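Local structure of B-type flagellar hook-associated protein 2 (Pseudomonas aeruginosa, 5FHY) at residues B[59-67]-B[78-88]; B[47-55]-B[143-151]. The protein caps the growing tip of the flagellar filament, helping flagellin monomers polymerise there and keeping them from leaking out, and is essential for motility. One frame throughout, in Å; residues are numbered along the deposited sequence.

Contact 1: B[59-67]-B[78-88]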
loop_
_atom_site.group_PDB
_atom_site.type_symbol
_atom_site.label_atom_id
_atom_site.label_comp_id
_atom_site.label_asym_id
_atom_site.label_seq_id
_atom_site.Cartn_x
_atom_site.Cartn_y
_atom_site.Cartn_z
ATOM N N ASN B 59 3.379 -40.773 56.175
ATOM C CA ASN B 59 3.818 -42.000 56.824
ATOM C C ASN B 59 2.672 -42.984 56.988
ATOM O O ASN B 59 2.805 -43.996 57.677
ATOM C CB ASN B 59 4.436 -41.699 58.190
ATOM C CG ASN B 59 5.744 -40.939 58.087
ATOM O OD1 ASN B 59 6.536 -41.160 57.170
ATOM N ND2 ASN B 59 5.982 -40.044 59.037
ATOM N N ALA B 60 1.544 -42.689 56.352
ATOM C CA ALA B 60 0.359 -43.518 56.523
ATOM C C ALA B 60 0.334 -44.690 55.551
ATOM O O ALA B 60 0.544 -44.532 54.350
ATOM C CB ALA B 60 -0.903 -42.674 56.365
ATOM N N LYS B 61 0.069 -45.872 56.093
ATOM C CA LYS B 61 -0.047 -47.084 55.298
ATOM C C LYS B 61 -1.319 -47.808 55.705
ATOM O O LYS B 61 -1.596 -47.970 56.890
ATOM C CB LYS B 61 1.177 -47.991 55.467
ATOM C CG LYS B 61 2.511 -47.302 55.238
ATOM C CD LYS B 61 3.494 -48.240 54.556
ATOM C CE LYS B 61 2.986 -48.640 53.177
ATOM N NZ LYS B 61 3.877 -49.610 52.477
ATOM N N PHE B 62 -2.090 -48.249 54.721
ATOM C CA PHE B 62 -3.402 -48.825 54.992
ATOM C C PHE B 62 -3.363 -50.296 55.404
ATOM O O PHE B 62 -2.510 -51.061 54.956
ATOM C CB PHE B 62 -4.300 -48.662 53.765
ATOM C CG PHE B 62 -4.680 -47.236 53.474
ATOM C CD1 PHE B 62 -5.508 -46.541 54.339
ATOM C CD2 PHE B 62 -4.219 -46.592 52.339
ATOM C CE1 PHE B 62 -5.867 -45.234 54.081
ATOM C CE2 PHE B 62 -4.578 -45.281 52.076
ATOM C CZ PHE B 62 -5.402 -44.603 52.949
ATOM N N ASN B 63 -4.289 -50.669 56.282
ATOM C CA ASN B 63 -4.531 -52.065 56.627
ATOM C C ASN B 63 -4.851 -52.899 55.391
ATOM O O ASN B 63 -5.236 -52.357 54.354
ATOM C CB ASN B 63 -5.679 -52.174 57.631
ATOM C CG ASN B 63 -5.304 -51.669 59.004
ATOM O OD1 ASN B 63 -4.127 -51.514 59.322
ATOM N ND2 ASN B 63 -6.310 -51.401 59.827
ATOM N N SER B 64 -4.717 -54.216 55.511
ATOM C CA SER B 64 -5.033 -55.112 54.404
ATOM C C SER B 64 -6.547 -55.203 54.233
ATOM O O SER B 64 -7.295 -54.968 55.181
ATOM C CB SER B 64 -4.429 -56.500 54.649
ATOM O OG SER B 64 -4.803 -57.424 53.640
ATOM N N GLY B 65 -6.999 -55.517 53.022
ATOM C CA GLY B 65 -8.420 -55.680 52.767
ATOM C C GLY B 65 -8.805 -55.569 51.303
ATOM O O GLY B 65 -7.991 -55.844 50.421
ATOM N N THR B 66 -10.050 -55.171 51.043
ATOM C CA THR B 66 -10.560 -55.071 49.675
ATOM C C THR B 66 -11.435 -53.832 49.447
ATOM O O THR B 66 -12.244 -53.465 50.301
ATOM C CB THR B 66 -11.377 -56.330 49.286
ATOM O OG1 THR B 66 -10.712 -57.507 49.763
ATOM C CG2 THR B 66 -11.532 -56.429 47.771
ATOM N N LEU B 67 -11.272 -53.195 48.290
ATOM C CA LEU B 67 -12.118 -52.067 47.906
ATOM C C LEU B 67 -13.050 -52.432 46.755
ATOM O O LEU B 67 -12.595 -52.812 45.677
ATOM C CB LEU B 67 -11.278 -50.850 47.500
ATOM C CG LEU B 67 -10.454 -50.088 48.539
ATOM C CD1 LEU B 67 -10.123 -48.698 48.015
ATOM C CD2 LEU B 67 -11.163 -50.017 49.876
ATOM N N ALA B 78 -12.880 -55.733 41.866
ATOM C CA ALA B 78 -12.529 -55.691 43.278
ATOM C C ALA B 78 -11.052 -55.352 43.422
ATOM O O ALA B 78 -10.198 -55.985 42.800
ATOM C CB ALA B 78 -12.847 -57.016 43.947
ATOM N N ILE B 79 -10.753 -54.356 44.246
ATOM C CA ILE B 79 -9.372 -53.953 44.464
ATOM C C ILE B 79 -8.822 -54.574 45.736
ATOM O O ILE B 79 -9.337 -54.334 46.827
ATOM C CB ILE B 79 -9.227 -52.418 44.557
ATOM C CG1 ILE B 79 -9.589 -51.755 43.227
ATOM C CG2 ILE B 79 -7.810 -52.039 44.966
ATOM C CD1 ILE B 79 -9.347 -50.265 43.217
ATOM N N THR B 80 -7.757 -55.354 45.592
ATOM C CA THR B 80 -7.096 -55.951 46.741
ATOM C C THR B 80 -5.995 -55.024 47.227
ATOM O O THR B 80 -5.118 -54.627 46.461
ATOM C CB THR B 80 -6.491 -57.333 46.412
ATOM O OG1 THR B 80 -7.537 -58.247 46.064
ATOM C CG2 THR B 80 -5.724 -57.886 47.611
ATOM N N VAL B 81 -6.055 -54.668 48.505
ATOM C CA VAL B 81 -5.065 -53.779 49.081
ATOM C C VAL B 81 -4.018 -54.655 49.744
ATOM O O VAL B 81 -4.329 -55.427 50.647
ATOM C CB VAL B 81 -5.670 -52.807 50.110
ATOM C CG1 VAL B 81 -4.589 -51.887 50.669
ATOM C CG2 VAL B 81 -6.794 -52.003 49.485
ATOM N N ASP B 82 -2.778 -54.537 49.288
ATOM C CA ASP B 82 -1.676 -55.308 49.849
ATOM C C ASP B 82 -0.500 -54.392 50.153
ATOM O O ASP B 82 -0.664 -53.178 50.234
ATOM C CB ASP B 82 -1.259 -56.431 48.891
ATOM C CG ASP B 82 -1.019 -55.939 47.469
ATOM O OD1 ASP B 82 -0.343 -54.905 47.289
ATOM O OD2 ASP B 82 -1.501 -56.602 46.526
ATOM N N SER B 83 0.686 -54.964 50.320
ATOM C CA SER B 83 1.843 -54.155 50.685
ATOM C C SER B 83 2.518 -53.520 49.477
ATOM O O SER B 83 3.557 -52.877 49.612
ATOM C CB SER B 83 2.859 -54.994 51.462
ATOM O OG SER B 83 2.346 -55.357 52.732
ATOM N N SER B 84 1.933 -53.701 48.298
ATOM C CA SER B 84 2.433 -53.038 47.100
ATOM C C SER B 84 1.661 -51.761 46.772
ATOM O O SER B 84 2.065 -51.000 45.894
ATOM C CB SER B 84 2.400 -53.995 45.908
ATOM O OG SER B 84 1.082 -54.441 45.650
ATOM N N ASN B 85 0.553 -51.523 47.470
ATOM C CA ASN B 85 -0.314 -50.399 47.122
ATOM C C ASN B 85 -1.068 -49.768 48.294
ATOM O O ASN B 85 -1.957 -48.941 48.087
ATOM C CB ASN B 85 -1.325 -50.826 46.050
ATOM C CG ASN B 85 -2.197 -51.998 46.487
ATOM O OD1 ASN B 85 -2.194 -52.396 47.651
ATOM N ND2 ASN B 85 -2.956 -52.549 45.546
ATOM N N ASN B 86 -0.727 -50.150 49.520
ATOM C CA ASN B 86 -1.474 -49.655 50.675
ATOM C C ASN B 86 -1.057 -48.248 51.106
ATOM O O ASN B 86 -0.897 -47.972 52.293
ATOM C CB ASN B 86 -1.340 -50.624 51.854
ATOM C CG ASN B 86 0.093 -50.827 52.283
ATOM O OD1 ASN B 86 1.019 -50.590 51.511
ATOM N ND2 ASN B 86 0.285 -51.263 53.521
ATOM N N THR B 87 -0.904 -47.360 50.130
ATOM C CA THR B 87 -0.744 -45.939 50.391
ATOM C C THR B 87 -1.818 -45.173 49.628
ATOM O O THR B 87 -2.520 -45.749 48.799
ATOM C CB THR B 87 0.645 -45.435 49.972
ATOM O OG1 THR B 87 0.882 -45.780 48.603
ATOM C CG2 THR B 87 1.725 -46.061 50.836
ATOM N N LEU B 88 -1.945 -43.879 49.911
ATOM C CA LEU B 88 -2.926 -43.035 49.230
ATOM C C LEU B 88 -2.653 -43.001 47.729
ATOM O O LEU B 88 -3.560 -43.172 46.916
ATOM C CB LEU B 88 -2.919 -41.612 49.796
ATOM C CG LEU B 88 -3.775 -41.335 51.035
ATOM C CD1 LEU B 88 -3.146 -41.950 52.280
ATOM C CD2 LEU B 88 -3.989 -39.849 51.221
#
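Phe62 and Asn86 grip each other twice. The Phe62 N-H points at Asn86 O (2.7 Å), and Asn86 ND2 returns a bond to Phe62 O (3.1 Å) that lies in the carbonyl plane and close to the plane of the amide, which holds the amide's rotation. Asn86 CG sits between its backbone N and carbonyl carbon (chi1 59°), turning the amide onto the Phe62 backbone. The Phe62 ring is buried: Thr87 O and Leu88 CA lie at its edge, in its plane, while Leu88 CD1 comes obliquely to CZ at 3.5 Å. Further along, Leu67 and Ile79 form an antiparallel hydrogen-bonded pair, Leu67 N to Ile79 O at 2.7 Å and Ile79 N to Leu67 O at 2.8 Å. Their side chains share one face with Val81, where Met91 and Ile95 of helix 88-98 pack against them. Val81 N bonds Gly65 O from above the carbonyl plane. The solvent side is looser: Ala78, Thr80 and Lys61 are exposed, and the Lys61 chain bends at chi2 and chi3 to bring NZ to Asn86 OD1 in a weak bond (3.2 Å). The second strand leads through a loop to helix 88-98, where Thr87 takes the N-cap position with a weak OG1 bond to Gly90 N. Through loops, the Phe62-Asn86 bonds prolong the open end of the antiparallel beta hairpin 65-71/74-81, which the strand pairs form.

Contact 2: B[47-55]-B[143-151]; sequences SKIALQAIA and TSLSQLAFD
This is a buried, mainly apolar contact between a strand with its irregular continuation and a loop, tying segment 47-55 to the linker that runs from strand 130-136 toward strand 165-166. At its strand end, Ile49 and Phe150 come from opposite directions, and Ile49 lies over one face of the ring. CD1 stands there offset toward the rim, 3.6 Å from the ring centroid and 18° off the normal, a CH-pi contact, and CG2 reaches Phe150 CE2 at 3.4 Å. The branches divide the ring because Ile49 CG1 is tucked between the backbone N and the carbonyl carbon (chi1 72°), carrying CD1 toward CG and CD2 of Phe150 while CG2 lies by CE2 and CZ. Val132 of strand 130-136 also touches Phe150. Leu51 comes next: CD2 lies 3.7 Å from Phe150 CB, and CD1 approaches Leu148 CD2 with the two leucine side chains at about a right angle. Strand 48-50 is an inner strand of an antiparallel sheet, flanked by 114-121 and 165-166, and the 3-10 turn 146-148 packs against the chain as it leaves this strand. One water bridges the backbones there, accepting from Gln52 N and donating to Gln147 O and Ala149 O, each at 3.0 Å. Beside it the side chains of Gln52 and Gln147 cross at about a right angle, their amide planes 85° apart. At the far end Ile54 CD1 reaches the Gln147 amide, and Ile54 CG2 lies 4.1 Å from Thr143 CG2.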
loop_
_atom_site.group_PDB
_atom_site.type_symbol
_atom_site.label_atom_id
_atom_site.label_comp_id
_atom_site.label_asym_id
_atom_site.label_seq_id
_atom_site.Cartn_x
_atom_site.Cartn_y
_atom_site.Cartn_z
ATOM N N SER B 47 -21.154 -37.762 39.339
ATOM C CA SER B 47 -20.791 -37.874 40.743
ATOM C C SER B 47 -19.337 -37.490 40.978
ATOM O O SER B 47 -18.461 -37.789 40.163
ATOM C CB SER B 47 -21.042 -39.295 41.249
ATOM O OG SER B 47 -20.728 -39.408 42.626
ATOM N N LYS B 48 -19.094 -36.831 42.106
ATOM C CA LYS B 48 -17.747 -36.478 42.534
ATOM C C LYS B 48 -17.736 -36.419 44.054
ATOM O O LYS B 48 -18.450 -35.618 44.664
ATOM C CB LYS B 48 -17.297 -35.143 41.926
ATOM C CG LYS B 48 -15.922 -34.670 42.401
ATOM C CD LYS B 48 -15.410 -33.478 41.598
ATOM C CE LYS B 48 -14.078 -32.971 42.141
ATOM N NZ LYS B 48 -13.562 -31.783 41.402
ATOM N N ILE B 49 -16.937 -37.288 44.665
ATOM C CA ILE B 49 -16.926 -37.396 46.113
ATOM C C ILE B 49 -15.530 -37.212 46.679
ATOM O O ILE B 49 -14.536 -37.268 45.955
ATOM C CB ILE B 49 -17.464 -38.764 46.574
ATOM C CG1 ILE B 49 -16.450 -39.869 46.268
ATOM C CG2 ILE B 49 -18.802 -39.062 45.916
ATOM C CD1 ILE B 49 -16.799 -41.204 46.870
ATOM N N ALA B 50 -15.468 -37.002 47.988
ATOM C CA ALA B 50 -14.197 -36.878 48.689
ATOM C C ALA B 50 -14.238 -37.765 49.922
ATOM O O ALA B 50 -15.145 -37.655 50.744
ATOM C CB ALA B 50 -13.921 -35.435 49.070
ATOM N N LEU B 51 -13.257 -38.649 50.050
ATOM C CA LEU B 51 -13.232 -39.585 51.171
ATOM C C LEU B 51 -12.615 -38.918 52.393
ATOM O O LEU B 51 -12.244 -37.749 52.336
ATOM C CB LEU B 51 -12.474 -40.865 50.802
ATOM C CG LEU B 51 -12.933 -41.554 49.513
ATOM C CD1 LEU B 51 -12.074 -42.768 49.214
ATOM C CD2 LEU B 51 -14.414 -41.932 49.590
ATOM N N GLN B 52 -12.527 -39.653 53.499
ATOM C CA GLN B 52 -11.967 -39.105 54.730
ATOM C C GLN B 52 -10.530 -38.648 54.528
ATOM O O GLN B 52 -9.789 -39.245 53.746
ATOM C CB GLN B 52 -12.016 -40.137 55.862
ATOM C CG GLN B 52 -13.359 -40.252 56.556
ATOM C CD GLN B 52 -13.336 -41.209 57.735
ATOM O OE1 GLN B 52 -12.421 -41.176 58.559
ATOM N NE2 GLN B 52 -14.350 -42.069 57.822
ATOM N N ALA B 53 -10.146 -37.586 55.230
ATOM C CA ALA B 53 -8.779 -37.090 55.163
ATOM C C ALA B 53 -7.913 -37.958 56.055
ATOM O O ALA B 53 -8.318 -38.327 57.156
ATOM C CB ALA B 53 -8.699 -35.633 55.581
ATOM N N ILE B 54 -6.725 -38.294 55.575
ATOM C CA ILE B 54 -5.823 -39.138 56.337
ATOM C C ILE B 54 -4.755 -38.289 57.015
ATOM O O ILE B 54 -3.981 -37.601 56.350
ATOM C CB ILE B 54 -5.171 -40.203 55.438
ATOM C CG1 ILE B 54 -6.246 -40.931 54.626
ATOM C CG2 ILE B 54 -4.375 -41.185 56.268
ATOM C CD1 ILE B 54 -7.282 -41.613 55.479
ATOM N N ALA B 55 -4.730 -38.331 58.345
ATOM C CA ALA B 55 -3.743 -37.583 59.114
ATOM C C ALA B 55 -2.357 -38.177 58.917
ATOM O O ALA B 55 -2.192 -39.397 58.892
ATOM C CB ALA B 55 -4.116 -37.569 60.589
ATOM N N THR B 143 -3.173 -47.146 59.566
ATOM C CA THR B 143 -4.486 -46.520 59.453
ATOM C C THR B 143 -5.541 -47.512 58.992
ATOM O O THR B 143 -5.254 -48.437 58.236
ATOM C CB THR B 143 -4.471 -45.339 58.463
ATOM O OG1 THR B 143 -3.930 -45.772 57.208
ATOM C CG2 THR B 143 -3.637 -44.188 59.001
ATOM N N SER B 144 -6.766 -47.313 59.463
ATOM C CA SER B 144 -7.871 -48.197 59.129
ATOM C C SER B 144 -8.187 -48.106 57.640
ATOM O O SER B 144 -8.092 -47.034 57.049
ATOM C CB SER B 144 -9.101 -47.848 59.966
ATOM O OG SER B 144 -10.221 -48.618 59.573
ATOM N N LEU B 145 -8.559 -49.228 57.034
ATOM C CA LEU B 145 -8.968 -49.223 55.635
ATOM C C LEU B 145 -10.443 -48.855 55.557
ATOM O O LEU B 145 -10.929 -48.393 54.525
ATOM C CB LEU B 145 -8.710 -50.582 54.977
ATOM C CG LEU B 145 -8.894 -50.676 53.457
ATOM C CD1 LEU B 145 -7.701 -50.070 52.730
ATOM C CD2 LEU B 145 -9.111 -52.118 53.026
ATOM N N SER B 146 -11.147 -49.066 56.663
ATOM C CA SER B 146 -12.590 -48.854 56.724
ATOM C C SER B 146 -13.010 -47.387 56.578
ATOM O O SER B 146 -14.153 -47.103 56.216
ATOM C CB SER B 146 -13.140 -49.418 58.034
ATOM O OG SER B 146 -12.550 -48.773 59.148
ATOM N N GLN B 147 -12.100 -46.456 56.850
ATOM C CA GLN B 147 -12.457 -45.040 56.800
ATOM C C GLN B 147 -12.469 -44.514 55.364
ATOM O O GLN B 147 -12.674 -43.321 55.136
ATOM C CB GLN B 147 -11.513 -44.197 57.669
ATOM C CG GLN B 147 -10.043 -44.260 57.304
ATOM C CD GLN B 147 -9.187 -43.371 58.194
ATOM O OE1 GLN B 147 -9.690 -42.449 58.836
ATOM N NE2 GLN B 147 -7.888 -43.645 58.232
ATOM N N LEU B 148 -12.259 -45.406 54.400
ATOM C CA LEU B 148 -12.365 -45.038 52.992
ATOM C C LEU B 148 -13.735 -45.407 52.437
ATOM O O LEU B 148 -13.985 -45.269 51.240
ATOM C CB LEU B 148 -11.269 -45.711 52.165
ATOM C CG LEU B 148 -9.820 -45.282 52.400
ATOM C CD1 LEU B 148 -8.922 -45.879 51.330
ATOM C CD2 LEU B 148 -9.693 -43.764 52.428
ATOM N N ALA B 149 -14.627 -45.862 53.311
ATOM C CA ALA B 149 -15.960 -46.259 52.882
ATOM C C ALA B 149 -16.792 -45.017 52.589
ATOM O O ALA B 149 -16.597 -43.967 53.199
ATOM C CB ALA B 149 -16.636 -47.134 53.940
ATOM N N PHE B 150 -17.715 -45.141 51.643
ATOM C CA PHE B 150 -18.561 -44.025 51.246
ATOM C C PHE B 150 -19.922 -44.546 50.802
ATOM O O PHE B 150 -20.033 -45.290 49.826
ATOM C CB PHE B 150 -17.896 -43.217 50.123
ATOM C CG PHE B 150 -18.553 -41.882 49.846
ATOM C CD1 PHE B 150 -18.099 -40.726 50.465
ATOM C CD2 PHE B 150 -19.603 -41.779 48.946
ATOM C CE1 PHE B 150 -18.692 -39.499 50.203
ATOM C CE2 PHE B 150 -20.197 -40.557 48.687
ATOM C CZ PHE B 150 -19.737 -39.417 49.312
ATOM N N ASP B 151 -20.961 -44.148 51.522
ATOM C CA ASP B 151 -22.315 -44.537 51.165
ATOM C C ASP B 151 -23.103 -43.283 50.793
ATOM O O ASP B 151 -23.450 -42.482 51.661
ATOM C CB ASP B 151 -22.984 -45.294 52.319
ATOM C CG ASP B 151 -24.388 -45.755 51.982
ATOM O OD1 ASP B 151 -24.705 -45.879 50.780
ATOM O OD2 ASP B 151 -25.174 -45.995 52.922
HETATM O O HOH W 1 -14.479 -41.893 53.240
#

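Overall arrangement
Contacts 1 and 2 lie on the same side of the chain's centre, their own centres about 13 Å apart. The start of 143-151, Thr143 and Ser144, touches 59-67: Asn63 N to Thr143 O (3.1 Å) and Thr143 N to Lys61 O (3.2 Å) are probable hydrogen bonds, and Thr143 OG1 packs against Phe62 CD1 (3.4 Å). Thr143 also meets Ile54 of 47-55, and Ala60 on Ile54 adds a second join. A bound sodium ion lies about 7 Å from the Ala50 side chain; the sodium-binding residues Ser159 and Ala163 belong to neither contact. This chain is a piece of the longer cap protein, and segment 78-88 falls within its flagellin hook IN motif.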